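Long-range contact in sulfite dehydrogenase (Paracoccus pantotrophus, PDB 2XTS), which oxidises protein-bound sulfane sulfur at a molybdenum cofactor and works in complex with a c-type cytochrome: residues 162-174 against 179-191. Residues are numbered along the deposited sequence; the frame is centred on the assembly and turned at random.
Sequences VKPEGKWLYAEGA and NGRSFPMEKVMDD. With MTE (phosphonic acidmono-(2-amino-5,6-dimercapto-4-oxo-3,7,8a,9,10,10a-hexahydro-4H-8-oxa-1,3,9,10-tetraaza-anthracen-7-ylmethyl)ester), chain E.
Leu169 sits among Phe183, Met185 and Val188 at the apolar centre of this beta hairpin. With CG anti to the backbone N (chi1 177°), the Leu169 side chain lies side by side with that of Phe183, and Leu169 CD2 is 4.0 Å from Phe183 CD1. The Leu169 and Val188 side chains cross at about a right angle, with Leu169 CB 3.8 Å from Val188 CG2. Met185 bends back to put its CE 4.0 Å from Leu169 CB. Leu157 of helix 153-160 touches Leu169 and Val188, and Leu213 touches Ala171 and Phe183.

On the other face, the Trp168 ring lies against the Phe183 backbone, with Pro184 CA over one ring face. The Tyr170 ring comes obliquely against the Gly180 backbone, with Tyr170 OH 3.3 Å from Gly180 CA.

Across the antiparallel strands, Leu169 N donates a hydrogen bond to Phe183 O (2.9 Å), and Phe183 N donates one to Leu169 O (2.7 Å). Ala171 and Arg181 pair likewise. Met185 N adds a hydrogen bond to Lys167 O.

At the polar edge, Glu172 forms salt bridges with Arg228 and Arg229 of its own chain and with Arg95 of the cytochrome chain. Arg181 forms salt bridges with Glu242 and the cobalt ligand Glu219, and hydrogen-bonds Asn221; Ser182 OG also hydrogen-bonds Glu242. Asn179 CB packs 3.4 Å from C2 of the pterin. Apolar packing thus backs this sheet-edge hairpin, while its polar end lies between pterin pocket and cytochrome.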
loop_
_atom_site.group_PDB
_atom_site.type_symbol
_atom_site.label_atom_id
_atom_site.label_comp_id
_atom_site.label_asym_id
_atom_site.label_seq_id
_atom_site.Cartn_x
_atom_site.Cartn_y
_atom_site.Cartn_z
ATOM N N VAL A 162 -33.974 -7.386 6.885
ATOM C CA VAL A 162 -34.505 -6.029 6.745
ATOM C C VAL A 162 -35.987 -6.076 6.377
ATOM O O VAL A 162 -36.360 -6.744 5.419
ATOM C CB VAL A 162 -33.738 -5.225 5.666
ATOM C CG1 VAL A 162 -34.325 -3.827 5.501
ATOM C CG2 VAL A 162 -32.259 -5.120 6.030
ATOM N N LYS A 163 -36.827 -5.357 7.120
ATOM C CA LYS A 163 -38.270 -5.306 6.828
ATOM C C LYS A 163 -38.519 -4.423 5.600
ATOM O O LYS A 163 -37.737 -3.514 5.334
ATOM C CB LYS A 163 -39.032 -4.779 8.041
ATOM C CG LYS A 163 -39.097 -5.751 9.205
ATOM C CD LYS A 163 -39.666 -5.111 10.468
ATOM C CE LYS A 163 -40.018 -6.170 11.506
ATOM N NZ LYS A 163 -40.676 -5.571 12.701
ATOM N N PRO A 164 -39.617 -4.657 4.861
ATOM C CA PRO A 164 -39.877 -3.839 3.664
ATOM C C PRO A 164 -40.002 -2.329 3.908
ATOM O O PRO A 164 -39.706 -1.543 3.012
ATOM C CB PRO A 164 -41.190 -4.416 3.117
ATOM C CG PRO A 164 -41.234 -5.796 3.648
ATOM C CD PRO A 164 -40.562 -5.784 4.979
ATOM N N GLU A 165 -40.413 -1.946 5.112
ATOM C CA GLU A 165 -40.530 -0.552 5.491
ATOM C C GLU A 165 -39.174 0.112 5.736
ATOM O O GLU A 165 -39.098 1.346 5.805
ATOM C CB GLU A 165 -41.398 -0.434 6.742
ATOM C CG GLU A 165 -42.841 -0.891 6.560
ATOM C CD GLU A 165 -43.072 -2.411 6.703
ATOM O OE1 GLU A 165 -42.180 -3.173 7.153
ATOM O OE2 GLU A 165 -44.197 -2.848 6.360
ATOM N N GLY A 166 -38.117 -0.694 5.826
ATOM C CA GLY A 166 -36.776 -0.181 6.108
ATOM C C GLY A 166 -36.096 0.385 4.883
ATOM O O GLY A 166 -35.369 -0.330 4.180
ATOM N N LYS A 167 -36.289 1.687 4.664
ATOM C CA LYS A 167 -35.837 2.376 3.460
ATOM C C LYS A 167 -34.480 3.094 3.616
ATOM O O LYS A 167 -33.848 3.442 2.601
ATOM C CB LYS A 167 -36.905 3.412 3.064
ATOM C CG LYS A 167 -38.321 2.858 2.731
ATOM C CD LYS A 167 -38.280 1.797 1.663
ATOM C CE LYS A 167 -39.689 1.407 1.167
ATOM N NZ LYS A 167 -40.379 2.511 0.443
ATOM N N TRP A 168 -34.062 3.317 4.864
ATOM C CA TRP A 168 -32.838 4.052 5.178
ATOM C C TRP A 168 -32.040 3.290 6.202
ATOM O O TRP A 168 -32.599 2.664 7.100
ATOM C CB TRP A 168 -33.170 5.451 5.722
ATOM C CG TRP A 168 -33.755 6.398 4.756
ATOM C CD1 TRP A 168 -35.061 6.499 4.407
ATOM C CD2 TRP A 168 -33.050 7.387 4.004
ATOM N NE1 TRP A 168 -35.212 7.507 3.485
ATOM C CE2 TRP A 168 -33.993 8.076 3.236
ATOM C CE3 TRP A 168 -31.711 7.782 3.937
ATOM C CZ2 TRP A 168 -33.648 9.136 2.393
ATOM C CZ3 TRP A 168 -31.357 8.855 3.097
ATOM C CH2 TRP A 168 -32.324 9.503 2.331
ATOM N N LEU A 169 -30.719 3.391 6.074
ATOM C CA LEU A 169 -29.788 2.870 7.059
ATOM C C LEU A 169 -29.036 4.039 7.646
ATOM O O LEU A 169 -28.534 4.914 6.921
ATOM C CB LEU A 169 -28.818 1.873 6.421
ATOM C CG LEU A 169 -27.716 1.269 7.304
ATOM C CD1 LEU A 169 -27.318 -0.094 6.781
ATOM C CD2 LEU A 169 -26.490 2.182 7.349
ATOM N N TYR A 170 -28.977 4.061 8.971
ATOM C CA TYR A 170 -28.212 5.050 9.708
ATOM C C TYR A 170 -27.001 4.363 10.305
ATOM O O TYR A 170 -27.151 3.380 11.032
ATOM C CB TYR A 170 -29.082 5.617 10.805
ATOM C CG TYR A 170 -28.414 6.629 11.709
ATOM C CD1 TYR A 170 -28.186 7.949 11.290
ATOM C CD2 TYR A 170 -28.086 6.295 13.019
ATOM C CE1 TYR A 170 -27.615 8.879 12.163
ATOM C CE2 TYR A 170 -27.499 7.193 13.874
ATOM C CZ TYR A 170 -27.291 8.488 13.459
ATOM O OH TYR A 170 -26.710 9.402 14.317
ATOM N N ALA A 171 -25.806 4.881 10.017
ATOM C CA ALA A 171 -24.574 4.283 10.543
ATOM C C ALA A 171 -23.940 5.251 11.507
ATOM O O ALA A 171 -23.812 6.435 11.195
ATOM C CB ALA A 171 -23.571 3.948 9.439
ATOM N N GLU A 172 -23.534 4.755 12.673
ATOM C CA GLU A 172 -22.809 5.607 13.619
ATOM C C GLU A 172 -21.595 4.912 14.171
ATOM O O GLU A 172 -21.497 3.677 14.224
ATOM C CB GLU A 172 -23.670 6.143 14.772
ATOM C CG GLU A 172 -24.230 5.071 15.619
ATOM C CD GLU A 172 -24.614 5.431 17.088
ATOM O OE1 GLU A 172 -25.142 4.513 17.731
ATOM O OE2 GLU A 172 -24.405 6.551 17.622
ATOM N N GLY A 173 -20.647 5.759 14.531
ATOM C CA GLY A 173 -19.371 5.340 15.050
ATOM C C GLY A 173 -19.330 5.174 16.556
ATOM O O GLY A 173 -20.198 5.659 17.274
ATOM N N ALA A 174 -18.277 4.522 17.030
ATOM C CA ALA A 174 -18.074 4.267 18.459
ATOM C C ALA A 174 -17.516 5.462 19.210
ATOM O O ALA A 174 -17.509 5.462 20.438
ATOM C CB ALA A 174 -17.126 3.073 18.633
ATOM N N ASN A 179 -20.662 10.695 14.292
ATOM C CA ASN A 179 -20.646 10.840 12.842
ATOM C C ASN A 179 -21.803 10.126 12.166
ATOM O O ASN A 179 -21.674 9.569 11.086
ATOM C CB ASN A 179 -19.327 10.334 12.268
ATOM C CG ASN A 179 -18.971 10.991 10.937
ATOM O OD1 ASN A 179 -19.115 10.405 9.849
ATOM N ND2 ASN A 179 -18.544 12.230 11.022
ATOM N N GLY A 180 -22.975 10.167 12.783
ATOM C CA GLY A 180 -24.096 9.428 12.229
ATOM C C GLY A 180 -24.502 9.994 10.890
ATOM O O GLY A 180 -24.610 11.199 10.733
ATOM N N ARG A 181 -24.738 9.102 9.926
ATOM C CA ARG A 181 -25.160 9.465 8.591
ATOM C C ARG A 181 -26.217 8.494 8.085
ATOM O O ARG A 181 -26.143 7.290 8.342
ATOM C CB ARG A 181 -23.976 9.499 7.597
ATOM C CG ARG A 181 -23.029 10.675 7.762
ATOM C CD ARG A 181 -23.705 12.009 7.543
ATOM N NE ARG A 181 -24.286 12.188 6.233
ATOM C CZ ARG A 181 -23.710 12.734 5.172
ATOM N NH1 ARG A 181 -22.470 13.171 5.198
ATOM N NH2 ARG A 181 -24.398 12.866 4.058
ATOM N N SER A 182 -27.149 9.029 7.293
ATOM C CA SER A 182 -28.233 8.271 6.686
ATOM C C SER A 182 -27.939 7.899 5.238
ATOM O O SER A 182 -27.476 8.724 4.444
ATOM C CB SER A 182 -29.490 9.106 6.706
ATOM O OG SER A 182 -29.823 9.509 8.017
ATOM N N PHE A 183 -28.241 6.646 4.877
ATOM C CA PHE A 183 -28.010 6.124 3.529
ATOM C C PHE A 183 -29.315 5.559 2.970
ATOM O O PHE A 183 -30.006 4.825 3.667
ATOM C CB PHE A 183 -27.059 4.923 3.594
ATOM C CG PHE A 183 -25.675 5.211 4.055
ATOM C CD1 PHE A 183 -25.406 5.453 5.372
ATOM C CD2 PHE A 183 -24.618 5.162 3.168
ATOM C CE1 PHE A 183 -24.097 5.689 5.784
ATOM C CE2 PHE A 183 -23.312 5.360 3.587
ATOM C CZ PHE A 183 -23.058 5.652 4.888
ATOM N N PRO A 184 -29.612 5.811 1.692
ATOM C CA PRO A 184 -30.720 5.078 1.089
ATOM C C PRO A 184 -30.376 3.603 0.932
ATOM O O PRO A 184 -29.248 3.258 0.599
ATOM C CB PRO A 184 -30.873 5.742 -0.277
ATOM C CG PRO A 184 -29.549 6.252 -0.592
ATOM C CD PRO A 184 -28.888 6.613 0.688
ATOM N N MET A 185 -31.364 2.735 1.114
ATOM C CA MET A 185 -31.110 1.297 1.082
ATOM C C MET A 185 -30.557 0.841 -0.271
ATOM O O MET A 185 -29.756 -0.071 -0.323
ATOM C CB MET A 185 -32.393 0.516 1.426
ATOM C CG MET A 185 -32.199 -0.940 1.855
ATOM S SD MET A 185 -31.047 -1.201 3.244
ATOM C CE MET A 185 -31.658 -0.070 4.463
ATOM N N GLU A 186 -30.903 1.508 -1.360
ATOM C CA GLU A 186 -30.365 1.118 -2.662
ATOM C C GLU A 186 -28.835 1.184 -2.724
ATOM O O GLU A 186 -28.185 0.323 -3.290
ATOM C CB GLU A 186 -30.952 1.976 -3.784
ATOM C CG GLU A 186 -30.553 1.507 -5.173
ATOM C CD GLU A 186 -31.118 2.359 -6.302
ATOM O OE1 GLU A 186 -31.786 3.389 -6.047
ATOM O OE2 GLU A 186 -30.891 1.985 -7.464
ATOM N N LYS A 187 -28.258 2.200 -2.110
ATOM C CA LYS A 187 -26.805 2.301 -2.082
ATOM C C LYS A 187 -26.195 1.246 -1.173
ATOM O O LYS A 187 -25.209 0.599 -1.521
ATOM C CB LYS A 187 -26.368 3.702 -1.645
ATOM C CG LYS A 187 -24.839 3.876 -1.488
ATOM C CD LYS A 187 -24.094 3.685 -2.795
ATOM C CE LYS A 187 -22.616 4.043 -2.685
ATOM N NZ LYS A 187 -21.835 3.699 -3.901
ATOM N N VAL A 188 -26.770 1.104 0.008
ATOM C CA VAL A 188 -26.328 0.094 0.967
ATOM C C VAL A 188 -26.215 -1.278 0.321
ATOM O O VAL A 188 -25.237 -1.991 0.524
ATOM C CB VAL A 188 -27.332 0.016 2.167
ATOM C CG1 VAL A 188 -27.046 -1.172 3.077
ATOM C CG2 VAL A 188 -27.357 1.336 2.965
ATOM N N MET A 189 -27.259 -1.651 -0.410
ATOM C CA MET A 189 -27.355 -2.966 -1.010
ATOM C C MET A 189 -26.503 -3.133 -2.251
ATOM O O MET A 189 -26.332 -4.257 -2.729
ATOM C CB MET A 189 -28.818 -3.265 -1.327
ATOM C CG MET A 189 -29.677 -3.421 -0.101
ATOM S SD MET A 189 -29.130 -4.698 1.052
ATOM C CE MET A 189 -29.577 -6.202 0.181
ATOM N N ASP A 190 -25.980 -2.034 -2.791
ATOM C CA ASP A 190 -25.149 -2.045 -3.998
ATOM C C ASP A 190 -23.697 -2.394 -3.610
ATOM O O ASP A 190 -23.294 -3.550 -3.761
ATOM C CB ASP A 190 -25.282 -0.696 -4.722
ATOM C CG ASP A 190 -24.416 -0.583 -5.969
ATOM O OD1 ASP A 190 -23.674 -1.531 -6.319
ATOM O OD2 ASP A 190 -24.463 0.506 -6.578
ATOM N N ASP A 191 -22.928 -1.438 -3.089
ATOM C CA ASP A 191 -21.497 -1.639 -2.913
ATOM C C ASP A 191 -20.921 -1.083 -1.613
ATOM O O ASP A 191 -19.715 -0.918 -1.495
ATOM C CB ASP A 191 -20.733 -1.074 -4.115
ATOM C CG ASP A 191 -20.922 0.416 -4.305
ATOM O OD1 ASP A 191 -21.737 1.036 -3.579
ATOM O OD2 ASP A 191 -20.256 0.967 -5.212
HETATM N N1 MTE E . -16.218 8.426 11.300
HETATM C C2 MTE E . -16.328 8.714 12.592
HETATM N N2 MTE E . -16.798 7.765 13.430
HETATM N N3 MTE E . -15.965 9.911 13.093
HETATM C C4 MTE E . -15.476 10.915 12.310
HETATM O O4 MTE E . -15.151 11.991 12.853
HETATM N N5 MTE E . -14.958 11.634 9.962
HETATM C C6 MTE E . -15.470 11.388 8.633
HETATM C C7 MTE E . -15.269 9.970 8.125
HETATM N N8 MTE E . -15.723 9.021 9.108
HETATM C C9 MTE E . -15.357 10.684 10.885
HETATM C C10 MTE E . -15.773 9.360 10.406
HETATM C "C1'" MTE E . -14.929 12.359 7.598
HETATM S "S1'" MTE E . -15.542 13.998 7.580
HETATM C "C2'" MTE E . -14.052 11.969 6.644
HETATM S "S2'" MTE E . -13.575 13.007 5.359
HETATM C "C3'" MTE E . -13.500 10.560 6.680
HETATM O "O3'" MTE E . -13.893 9.795 7.831
HETATM C "C4'" MTE E . -11.984 10.597 6.703
HETATM O "O4'" MTE E . -11.468 9.260 6.651
HETATM P P MTE E . -9.936 9.083 7.093
HETATM O O1P MTE E . -9.224 9.977 6.034
HETATM O O2P MTE E . -9.717 9.640 8.462
HETATM O O3P MTE E . -9.639 7.637 6.890
#